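Local coordinates for probable fumarate reductase Ifc3 (PDB 1QO8), which catalyses in vitro the essentially one-way reduction of fumarate to succinate, using one FAD and four covalently bound c-type hemes per subunit, at residues M328-N332 against A495-H499; D353-Q358 against G536-L540; V363-S367 against V492-P496. Residues are numbered along the deposited sequence.

Contact 1 (M328-N332 against A495-H499); sequences MTSSN and APGIH. With FAD (flavin-adenine dinucleotide), chain G.
Ile498 O is the busiest acceptor: it receives Ser330 OG at 2.7 Å and Ser331 N at 3.0 Å. Two further backbone bonds, Ile498 N to Thr329 O (2.8 Å) and Thr329 N to Pro496 O (3.0 Å), complete a short parallel ladder (Thr329 with Gly497, Ser330 with Ile498). Ser330 OG (chi1 t) also accepts from Asn332 N at 2.9 Å, an ST turn that ends the short strand 329-330. Beyond it, Ser331 OG (chi1 p) hydrogen-bonds His499 ND1 at 3.0 Å, and Asn332 ND2 donates to His499 O at 3.2 Å. Gly497 CA makes a CA-H...O contact with Thr329 O at 3.3 Å. At the other end, Met328 CE packs 3.8 Å from Pro496 CB and Met328 CB 4.1 Å from Ile498 CD1. His499 CE1 lies 3.3 Å from FAD C8 and Ser331 OG 3.4 Å from FAD C8M, so the end of this parallel pair, at Ser331, Asn332 and His499, lines the flavin pocket, where His499 probably binds fumarate and succinate, as in relatives.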
loop_
_atom_site.group_PDB
_atom_site.type_symbol
_atom_site.label_atom_id
_atom_site.label_comp_id
_atom_site.label_asym_id
_atom_site.label_seq_id
_atom_site.Cartn_x
_atom_site.Cartn_y
_atom_site.Cartn_z
ATOM N N MET A 328 -10.659 -14.626 -3.997
ATOM C CA MET A 328 -11.163 -15.209 -2.785
ATOM C C MET A 328 -12.587 -14.686 -2.480
ATOM O O MET A 328 -12.902 -13.648 -3.001
ATOM C CB MET A 328 -10.193 -14.743 -1.687
ATOM C CG MET A 328 -8.806 -15.448 -1.844
ATOM S SD MET A 328 -8.003 -15.236 -0.294
ATOM C CE MET A 328 -6.476 -16.320 -0.626
ATOM N N THR A 329 -13.408 -15.370 -1.683
ATOM C CA THR A 329 -14.575 -14.806 -1.083
ATOM C C THR A 329 -14.193 -13.986 0.172
ATOM O O THR A 329 -13.059 -13.551 0.269
ATOM C CB THR A 329 -15.515 -15.879 -0.436
ATOM O OG1 THR A 329 -15.139 -17.218 -0.604
ATOM C CG2 THR A 329 -16.898 -15.435 -0.669
ATOM N N SER A 330 -15.060 -13.962 1.213
ATOM C CA SER A 330 -14.610 -13.278 2.431
ATOM C C SER A 330 -15.561 -13.829 3.458
ATOM O O SER A 330 -16.691 -14.131 3.040
ATOM C CB SER A 330 -14.879 -11.703 2.317
ATOM O OG SER A 330 -14.592 -11.263 3.715
ATOM N N SER A 331 -15.250 -13.882 4.713
ATOM C CA SER A 331 -16.225 -14.250 5.691
ATOM C C SER A 331 -16.913 -12.992 6.274
ATOM O O SER A 331 -17.509 -13.150 7.301
ATOM C CB SER A 331 -15.333 -14.861 6.784
ATOM O OG SER A 331 -14.489 -13.726 7.035
ATOM N N ASN A 332 -16.540 -11.776 5.863
ATOM C CA ASN A 332 -16.913 -10.549 6.532
ATOM C C ASN A 332 -18.374 -10.160 6.391
ATOM O O ASN A 332 -18.982 -10.421 5.371
ATOM C CB ASN A 332 -16.132 -9.337 5.942
ATOM C CG ASN A 332 -14.668 -9.424 6.400
ATOM O OD1 ASN A 332 -14.069 -8.376 6.566
ATOM N ND2 ASN A 332 -14.199 -10.633 6.758
ATOM N N ALA A 495 -14.124 -21.898 -0.636
ATOM C CA ALA A 495 -13.083 -21.147 -1.276
ATOM C C ALA A 495 -12.393 -20.339 -0.204
ATOM O O ALA A 495 -12.913 -20.051 0.875
ATOM C CB ALA A 495 -13.698 -20.309 -2.402
ATOM N N PRO A 496 -11.078 -20.124 -0.357
ATOM C CA PRO A 496 -10.412 -19.280 0.615
ATOM C C PRO A 496 -11.124 -17.909 0.647
ATOM O O PRO A 496 -11.640 -17.451 -0.342
ATOM C CB PRO A 496 -8.986 -19.142 0.094
ATOM C CG PRO A 496 -8.894 -19.979 -1.108
ATOM C CD PRO A 496 -10.319 -20.381 -1.571
ATOM N N GLY A 497 -11.161 -17.313 1.855
ATOM C CA GLY A 497 -11.893 -16.063 1.993
ATOM C C GLY A 497 -10.968 -15.034 2.698
ATOM O O GLY A 497 -10.332 -15.385 3.685
ATOM N N ILE A 498 -11.091 -13.799 2.213
ATOM C CA ILE A 498 -10.546 -12.686 3.002
ATOM C C ILE A 498 -11.248 -12.663 4.321
ATOM O O ILE A 498 -12.476 -12.759 4.463
ATOM C CB ILE A 498 -10.651 -11.339 2.187
ATOM C CG1 ILE A 498 -9.620 -11.610 1.025
ATOM C CG2 ILE A 498 -10.074 -10.218 3.025
ATOM C CD1 ILE A 498 -9.989 -10.874 -0.218
ATOM N N HIS A 499 -10.554 -12.484 5.401
ATOM C CA HIS A 499 -11.033 -12.564 6.734
ATOM C C HIS A 499 -10.602 -11.382 7.538
ATOM O O HIS A 499 -11.464 -11.009 8.346
ATOM C CB HIS A 499 -10.394 -13.898 7.352
ATOM C CG HIS A 499 -10.928 -14.109 8.735
ATOM N ND1 HIS A 499 -12.255 -14.488 8.856
ATOM C CD2 HIS A 499 -10.425 -14.045 9.974
ATOM C CE1 HIS A 499 -12.564 -14.627 10.169
ATOM N NE2 HIS A 499 -11.487 -14.305 10.844
HETATM P PA FAD G . -16.393 -3.745 12.889
HETATM O O1A FAD G . -16.991 -4.609 13.956
HETATM O O2A FAD G . -16.415 -4.127 11.589
HETATM O O5B FAD G . -17.444 -2.578 12.814
HETATM C C5B FAD G . -17.222 -1.337 12.027
HETATM C C4B FAD G . -18.605 -0.512 12.011
HETATM O O4B FAD G . -18.261 0.713 11.196
HETATM C C3B FAD G . -19.683 -1.228 11.133
HETATM O O3B FAD G . -20.861 -1.597 11.694
HETATM C C2B FAD G . -19.651 -0.472 9.754
HETATM O O2B FAD G . -20.917 -0.428 9.051
HETATM C C1B FAD G . -19.384 0.901 10.245
HETATM N N9A FAD G . -18.784 1.773 9.227
HETATM C C8A FAD G . -17.870 1.452 8.255
HETATM N N7A FAD G . -17.641 2.446 7.442
HETATM C C5A FAD G . -18.440 3.494 7.890
HETATM C C6A FAD G . -18.711 4.832 7.374
HETATM N N6A FAD G . -18.140 5.337 6.315
HETATM N N1A FAD G . -19.561 5.564 8.137
HETATM C C2A FAD G . -20.253 5.053 9.211
HETATM N N3A FAD G . -20.076 3.821 9.741
HETATM C C4A FAD G . -19.182 3.102 9.011
HETATM N N1 FAD G . -11.272 -11.725 16.075
HETATM C C2 FAD G . -11.009 -12.124 17.290
HETATM O O2 FAD G . -10.177 -11.712 18.029
HETATM N N3 FAD G . -11.741 -13.172 17.926
HETATM C C4 FAD G . -12.764 -13.730 17.166
HETATM O O4 FAD G . -13.390 -14.648 17.616
HETATM C C4X FAD G . -12.992 -13.306 15.787
HETATM N N5 FAD G . -13.939 -13.901 15.046
HETATM C C5X FAD G . -14.218 -13.467 13.794
HETATM C C6 FAD G . -15.231 -14.123 13.082
HETATM C C7 FAD G . -15.543 -13.700 11.812
HETATM C C7M FAD G . -16.612 -14.344 10.987
HETATM C C8 FAD G . -14.840 -12.563 11.273
HETATM C C8M FAD G . -15.221 -12.048 9.919
HETATM C C9 FAD G . -13.870 -11.901 11.981
HETATM C C9A FAD G . -13.528 -12.317 13.246
HETATM N N10 FAD G . -12.528 -11.740 14.054
HETATM C C10 FAD G . -12.242 -12.194 15.284
HETATM C "C1'" FAD G . -12.031 -10.362 13.744
HETATM C "C2'" FAD G . -12.726 -9.325 14.689
HETATM O "O2'" FAD G . -14.099 -9.841 14.715
HETATM C "C3'" FAD G . -12.827 -8.021 13.860
HETATM O "O3'" FAD G . -11.524 -7.559 13.481
HETATM C "C4'" FAD G . -13.181 -6.880 14.872
HETATM O "O4'" FAD G . -14.534 -7.216 15.306
HETATM C "C5'" FAD G . -13.275 -5.565 14.018
HETATM O "O5'" FAD G . -14.020 -4.582 14.977
HETATM P P FAD G . -14.222 -3.094 14.629
HETATM O O1P FAD G . -14.932 -2.522 15.834
HETATM O O2P FAD G . -12.947 -2.662 14.267
HETATM O O3P FAD G . -14.979 -3.140 13.394
#

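Contact 2 (D353-Q358 against G536-L540); sequences DIDWVQ and GYNRL. With FAD (flavin-adenine dinucleotide), chain G.
Four hydrogen bonds of the Gln358 amide join residues 353-358, which run into strand 357-364, to the irregular segment 536-540. Gln358 OE1, a bifurcated acceptor, receives both NE and NH2 of Arg539, each at 3.0 Å; Gln358 NE2 donates to Asn538 OD1 and to Arg539 O, each at 2.9 Å. The Gln358 side chain is extended (chi1 and chi2 t), with the Gln358 and Asn538 CA atoms 6.5 Å apart. At the other end, the five-membered ring of Trp356 (chi1 m) and the Tyr537 ring stack face to face, centroids 3.7 Å apart and planes at 14°. Two waters bridge the segments, one donating to Asp353 OD2 (2.7 Å) and Gly536 O (2.9 Å), the other bonded to Trp356 NE1 (3.1 Å) and Tyr537 OH (2.6 Å). A type I turn runs from Asp353 to Trp356. Arg539 NH1 lies 3.3 Å from FAD N1; the neutral amide satisfies NE and NH2 without offsetting the positive charge, consistent with an arginine thought, from relatives, to bind the dicarboxylate.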
loop_
_atom_site.group_PDB
_atom_site.type_symbol
_atom_site.label_atom_id
_atom_site.label_comp_id
_atom_site.label_asym_id
_atom_site.label_seq_id
_atom_site.Cartn_x
_atom_site.Cartn_y
_atom_site.Cartn_z
ATOM N N ASP A 353 1.682 -1.157 7.845
ATOM C CA ASP A 353 1.488 -2.465 7.220
ATOM C C ASP A 353 0.241 -2.530 6.359
ATOM O O ASP A 353 -0.514 -3.558 6.380
ATOM C CB ASP A 353 1.423 -3.626 8.269
ATOM C CG ASP A 353 2.547 -3.635 9.275
ATOM O OD1 ASP A 353 3.713 -3.340 8.857
ATOM O OD2 ASP A 353 2.388 -3.922 10.487
ATOM N N ILE A 354 0.030 -1.548 5.457
ATOM C CA ILE A 354 -1.323 -1.280 4.947
ATOM C C ILE A 354 -1.855 -2.452 4.136
ATOM O O ILE A 354 -3.042 -2.847 4.086
ATOM C CB ILE A 354 -1.339 0.006 4.121
ATOM C CG1 ILE A 354 -2.718 0.404 3.599
ATOM C CG2 ILE A 354 -0.361 -0.118 2.945
ATOM C CD1 ILE A 354 -3.732 0.756 4.703
ATOM N N ASP A 355 -0.915 -3.160 3.495
ATOM C CA ASP A 355 -1.300 -4.159 2.489
ATOM C C ASP A 355 -1.407 -5.573 3.085
ATOM O O ASP A 355 -1.708 -6.483 2.298
ATOM C CB ASP A 355 -0.378 -4.102 1.285
ATOM C CG ASP A 355 1.111 -4.262 1.467
ATOM O OD1 ASP A 355 1.620 -3.895 2.540
ATOM O OD2 ASP A 355 1.754 -4.771 0.529
ATOM N N TRP A 356 -1.380 -5.773 4.372
ATOM C CA TRP A 356 -1.268 -7.112 4.986
ATOM C C TRP A 356 -2.682 -7.670 5.257
ATOM O O TRP A 356 -3.425 -6.994 5.990
ATOM C CB TRP A 356 -0.344 -7.167 6.229
ATOM C CG TRP A 356 1.072 -7.214 5.707
ATOM C CD1 TRP A 356 1.904 -6.151 5.482
ATOM C CD2 TRP A 356 1.793 -8.370 5.291
ATOM N NE1 TRP A 356 3.108 -6.559 4.953
ATOM C CE2 TRP A 356 3.050 -7.920 4.813
ATOM C CE3 TRP A 356 1.470 -9.726 5.237
ATOM C CZ2 TRP A 356 4.000 -8.808 4.293
ATOM C CZ3 TRP A 356 2.408 -10.597 4.694
ATOM C CH2 TRP A 356 3.669 -10.136 4.286
ATOM N N VAL A 357 -3.078 -8.648 4.454
ATOM C CA VAL A 357 -4.410 -9.241 4.454
ATOM C C VAL A 357 -4.358 -10.758 4.776
ATOM O O VAL A 357 -3.550 -11.592 4.323
ATOM C CB VAL A 357 -5.116 -9.006 3.113
ATOM C CG1 VAL A 357 -6.534 -9.594 3.050
ATOM C CG2 VAL A 357 -5.115 -7.489 2.799
ATOM N N GLN A 358 -5.131 -11.054 5.838
ATOM C CA GLN A 358 -5.242 -12.442 6.332
ATOM C C GLN A 358 -6.494 -13.049 5.714
ATOM O O GLN A 358 -7.567 -12.435 5.628
ATOM C CB GLN A 358 -5.254 -12.569 7.818
ATOM C CG GLN A 358 -5.614 -13.995 8.329
ATOM C CD GLN A 358 -5.817 -13.788 9.813
ATOM O OE1 GLN A 358 -6.870 -13.349 10.241
ATOM N NE2 GLN A 358 -4.767 -14.060 10.572
ATOM N N GLY A 536 0.858 -6.773 13.464
ATOM C CA GLY A 536 1.904 -6.970 12.456
ATOM C C GLY A 536 1.431 -7.732 11.251
ATOM O O GLY A 536 0.436 -7.327 10.615
ATOM N N TYR A 537 2.156 -8.747 10.813
ATOM C CA TYR A 537 1.766 -9.438 9.559
ATOM C C TYR A 537 0.748 -10.530 9.782
ATOM O O TYR A 537 0.338 -11.129 8.778
ATOM C CB TYR A 537 3.011 -10.011 8.844
ATOM C CG TYR A 537 3.971 -9.023 8.231
ATOM C CD1 TYR A 537 3.820 -7.646 8.410
ATOM C CD2 TYR A 537 5.032 -9.458 7.427
ATOM C CE1 TYR A 537 4.697 -6.750 7.818
ATOM C CE2 TYR A 537 5.928 -8.571 6.828
ATOM C CZ TYR A 537 5.742 -7.219 7.023
ATOM O OH TYR A 537 6.571 -6.294 6.445
ATOM N N ASN A 538 0.247 -10.815 10.993
ATOM C CA ASN A 538 -0.742 -11.940 11.052
ATOM C C ASN A 538 -1.512 -11.822 12.334
ATOM O O ASN A 538 -0.869 -11.835 13.394
ATOM C CB ASN A 538 -0.002 -13.274 10.954
ATOM C CG ASN A 538 -0.980 -14.445 10.975
ATOM O OD1 ASN A 538 -1.912 -14.565 10.190
ATOM N ND2 ASN A 538 -0.856 -15.295 11.983
ATOM N N ARG A 539 -2.839 -11.715 12.271
ATOM C CA ARG A 539 -3.645 -11.581 13.510
ATOM C C ARG A 539 -3.743 -12.975 14.162
ATOM O O ARG A 539 -4.117 -13.864 13.387
ATOM C CB ARG A 539 -5.062 -11.115 13.126
ATOM C CG ARG A 539 -6.153 -11.082 14.191
ATOM C CD ARG A 539 -7.589 -11.063 13.642
ATOM N NE ARG A 539 -7.742 -12.358 12.929
ATOM C CZ ARG A 539 -8.284 -13.489 13.367
ATOM N NH1 ARG A 539 -8.847 -13.435 14.578
ATOM N NH2 ARG A 539 -8.241 -14.605 12.650
ATOM N N LEU A 540 -3.478 -13.122 15.463
ATOM C CA LEU A 540 -3.959 -14.304 16.185
ATOM C C LEU A 540 -5.407 -14.317 16.611
ATOM O O LEU A 540 -6.014 -13.312 17.042
ATOM C CB LEU A 540 -3.074 -14.431 17.465
ATOM C CG LEU A 540 -1.575 -14.610 17.169
ATOM C CD1 LEU A 540 -0.749 -14.995 18.387
ATOM C CD2 LEU A 540 -1.377 -15.744 16.147
HETATM P PA FAD G . -16.393 -3.745 12.889
HETATM O O1A FAD G . -16.991 -4.609 13.956
HETATM O O2A FAD G . -16.415 -4.127 11.589
HETATM O O5B FAD G . -17.444 -2.578 12.814
HETATM C C5B FAD G . -17.222 -1.337 12.027
HETATM C C4B FAD G . -18.605 -0.512 12.011
HETATM O O4B FAD G . -18.261 0.713 11.196
HETATM C C3B FAD G . -19.683 -1.228 11.133
HETATM O O3B FAD G . -20.861 -1.597 11.694
HETATM C C2B FAD G . -19.651 -0.472 9.754
HETATM O O2B FAD G . -20.917 -0.428 9.051
HETATM C C1B FAD G . -19.384 0.901 10.245
HETATM N N9A FAD G . -18.784 1.773 9.227
HETATM C C8A FAD G . -17.870 1.452 8.255
HETATM N N7A FAD G . -17.641 2.446 7.442
HETATM C C5A FAD G . -18.440 3.494 7.890
HETATM C C6A FAD G . -18.711 4.832 7.374
HETATM N N6A FAD G . -18.140 5.337 6.315
HETATM N N1A FAD G . -19.561 5.564 8.137
HETATM C C2A FAD G . -20.253 5.053 9.211
HETATM N N3A FAD G . -20.076 3.821 9.741
HETATM C C4A FAD G . -19.182 3.102 9.011
HETATM N N1 FAD G . -11.272 -11.725 16.075
HETATM C C2 FAD G . -11.009 -12.124 17.290
HETATM O O2 FAD G . -10.177 -11.712 18.029
HETATM N N3 FAD G . -11.741 -13.172 17.926
HETATM C C4 FAD G . -12.764 -13.730 17.166
HETATM O O4 FAD G . -13.390 -14.648 17.616
HETATM C C4X FAD G . -12.992 -13.306 15.787
HETATM N N5 FAD G . -13.939 -13.901 15.046
HETATM C C5X FAD G . -14.218 -13.467 13.794
HETATM C C6 FAD G . -15.231 -14.123 13.082
HETATM C C7 FAD G . -15.543 -13.700 11.812
HETATM C C7M FAD G . -16.612 -14.344 10.987
HETATM C C8 FAD G . -14.840 -12.563 11.273
HETATM C C8M FAD G . -15.221 -12.048 9.919
HETATM C C9 FAD G . -13.870 -11.901 11.981
HETATM C C9A FAD G . -13.528 -12.317 13.246
HETATM N N10 FAD G . -12.528 -11.740 14.054
HETATM C C10 FAD G . -12.242 -12.194 15.284
HETATM C "C1'" FAD G . -12.031 -10.362 13.744
HETATM C "C2'" FAD G . -12.726 -9.325 14.689
HETATM O "O2'" FAD G . -14.099 -9.841 14.715
HETATM C "C3'" FAD G . -12.827 -8.021 13.860
HETATM O "O3'" FAD G . -11.524 -7.559 13.481
HETATM C "C4'" FAD G . -13.181 -6.880 14.872
HETATM O "O4'" FAD G . -14.534 -7.216 15.306
HETATM C "C5'" FAD G . -13.275 -5.565 14.018
HETATM O "O5'" FAD G . -14.020 -4.582 14.977
HETATM P P FAD G . -14.222 -3.094 14.629
HETATM O O1P FAD G . -14.932 -2.522 15.834
HETATM O O2P FAD G . -12.947 -2.662 14.267
HETATM O O3P FAD G . -14.979 -3.140 13.394
HETATM O O HOH W 1 -0.013 -4.577 11.510
HETATM O O HOH W 2 5.429 -4.567 4.797
#

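Contact 3 (V363-S367 against V492-P496); sequences VGKDS and VKVAP
Lys493 N, just after Val492, takes part through water: it donates to a molecule 2.9 Å away that in turn donates to Asp366 OD2 at 2.9 Å, linking the strand to the turn beyond Gly364. Lys493 O accepts directly from Lys365 N at 2.9 Å and lies 3.4 Å from Gly364 CA. Next, Val494 faces Gly364 in an antiparallel non-hydrogen-bonded pair, their CA atoms 4.4 Å apart, with Val494 CA 3.2 Å from Val363 O. Here strand 357-364 pairs antiparallel with the long strand 489-505 in the mixed sheet of the flavoprotein region; Val494 is bonded on its other backbone side to Ala412 of strand 412-417. Ala495 forms the hydrogen-bonded pair with Val363 (CA-CA 5.4 Å): Val363 N donates to Ala495 O at 2.7 Å and Ala495 N to Val363 O at 3.0 Å. Ala495 CB lies 4.0 Å from Lys365 CG. At Pro496 the contact fades, its carbonyl carbon C 4.5 Å from Val363 CG2, and the ring packs instead on helix 397-405.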
loop_
_atom_site.group_PDB
_atom_site.type_symbol
_atom_site.label_atom_id
_atom_site.label_comp_id
_atom_site.label_asym_id
_atom_site.label_seq_id
_atom_site.Cartn_x
_atom_site.Cartn_y
_atom_site.Cartn_z
ATOM N N VAL A 363 -13.751 -21.006 3.305
ATOM C CA VAL A 363 -14.994 -20.278 3.685
ATOM C C VAL A 363 -16.118 -20.757 2.797
ATOM O O VAL A 363 -15.861 -20.962 1.591
ATOM C CB VAL A 363 -14.781 -18.736 3.406
ATOM C CG1 VAL A 363 -15.968 -17.901 3.732
ATOM C CG2 VAL A 363 -13.637 -18.266 4.336
ATOM N N GLY A 364 -17.362 -20.868 3.309
ATOM C CA GLY A 364 -18.399 -21.327 2.376
ATOM C C GLY A 364 -18.567 -20.433 1.188
ATOM O O GLY A 364 -18.478 -19.215 1.339
ATOM N N LYS A 365 -18.859 -20.898 -0.006
ATOM C CA LYS A 365 -18.908 -20.055 -1.174
ATOM C C LYS A 365 -20.321 -19.464 -1.319
ATOM O O LYS A 365 -20.526 -18.310 -1.732
ATOM C CB LYS A 365 -18.369 -20.755 -2.417
ATOM C CG LYS A 365 -17.561 -19.799 -3.310
ATOM C CD LYS A 365 -17.708 -20.037 -4.805
ATOM C CE LYS A 365 -17.354 -18.785 -5.606
ATOM N NZ LYS A 365 -16.008 -18.212 -5.268
ATOM N N ASP A 366 -21.322 -20.195 -0.838
ATOM C CA ASP A 366 -22.708 -19.789 -0.768
ATOM C C ASP A 366 -23.073 -19.149 0.567
ATOM O O ASP A 366 -23.556 -18.016 0.543
ATOM C CB ASP A 366 -23.655 -20.987 -0.991
ATOM C CG ASP A 366 -22.980 -22.336 -0.747
ATOM O OD1 ASP A 366 -21.908 -22.388 -0.013
ATOM O OD2 ASP A 366 -23.555 -23.304 -1.359
ATOM N N SER A 367 -23.003 -19.888 1.644
ATOM C CA SER A 367 -23.127 -19.361 3.002
ATOM C C SER A 367 -21.736 -19.003 3.504
ATOM O O SER A 367 -20.842 -19.843 3.782
ATOM C CB SER A 367 -23.953 -20.307 3.805
ATOM O OG SER A 367 -24.266 -20.131 5.160
ATOM N N VAL A 492 -19.975 -29.575 0.858
ATOM C CA VAL A 492 -20.102 -28.167 1.105
ATOM C C VAL A 492 -19.179 -27.392 0.108
ATOM O O VAL A 492 -18.016 -27.809 -0.031
ATOM C CB VAL A 492 -19.465 -27.537 2.331
ATOM C CG1 VAL A 492 -20.307 -26.360 2.831
ATOM C CG2 VAL A 492 -18.880 -28.478 3.326
ATOM N N LYS A 493 -19.709 -26.314 -0.464
ATOM C CA LYS A 493 -18.878 -25.581 -1.430
ATOM C C LYS A 493 -18.005 -24.536 -0.771
ATOM O O LYS A 493 -18.508 -23.800 0.079
ATOM C CB LYS A 493 -19.800 -24.969 -2.486
ATOM C CG LYS A 493 -19.067 -24.320 -3.673
ATOM C CD LYS A 493 -20.248 -23.883 -4.589
ATOM C CE LYS A 493 -19.909 -23.527 -5.983
ATOM N NZ LYS A 493 -21.207 -23.095 -6.697
ATOM N N VAL A 494 -16.662 -24.575 -0.948
ATOM C CA VAL A 494 -15.782 -23.626 -0.231
ATOM C C VAL A 494 -14.757 -22.956 -1.098
ATOM O O VAL A 494 -14.529 -23.339 -2.230
ATOM C CB VAL A 494 -15.020 -24.332 0.898
ATOM C CG1 VAL A 494 -16.021 -25.070 1.794
ATOM C CG2 VAL A 494 -14.020 -25.369 0.300
ATOM N N ALA A 495 -14.124 -21.898 -0.636
ATOM C CA ALA A 495 -13.083 -21.147 -1.276
ATOM C C ALA A 495 -12.393 -20.339 -0.204
ATOM O O ALA A 495 -12.913 -20.051 0.875
ATOM C CB ALA A 495 -13.698 -20.309 -2.402
ATOM N N PRO A 496 -11.078 -20.124 -0.357
ATOM C CA PRO A 496 -10.412 -19.280 0.615
ATOM C C PRO A 496 -11.124 -17.909 0.647
ATOM O O PRO A 496 -11.640 -17.451 -0.342
ATOM C CB PRO A 496 -8.986 -19.142 0.094
ATOM C CG PRO A 496 -8.894 -19.979 -1.108
ATOM C CD PRO A 496 -10.319 -20.381 -1.571
HETATM O O HOH W 3 -22.364 -25.437 0.119
#

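How the contacts relate
Contacts 1 and 3 lie on strand 489-505, and contact 2 meets it through strand 357-364. Contacts 1 and 3 share Ala495 and Pro496, with centres about 8 Å apart, and Val363 CG2 of contact 3 lies 3.6 Å from Gly497 N of contact 1. Contact 2 joins contact 1 at the strand pairing: His499 N is 3.0 Å from Gln358 O, probably hydrogen-bonded, and His499 CD2 is 3.5 Å from Arg539 NH2. These two contacts, about 15 Å apart between centres, both touch FAD and bring together His499 and Arg539, inferred from relatives to bind substrate. Contact 3, about 23 Å from contact 2 between centres, continues the strand pairing away from it; the Val363 side chain remains about 8 Å from FAD.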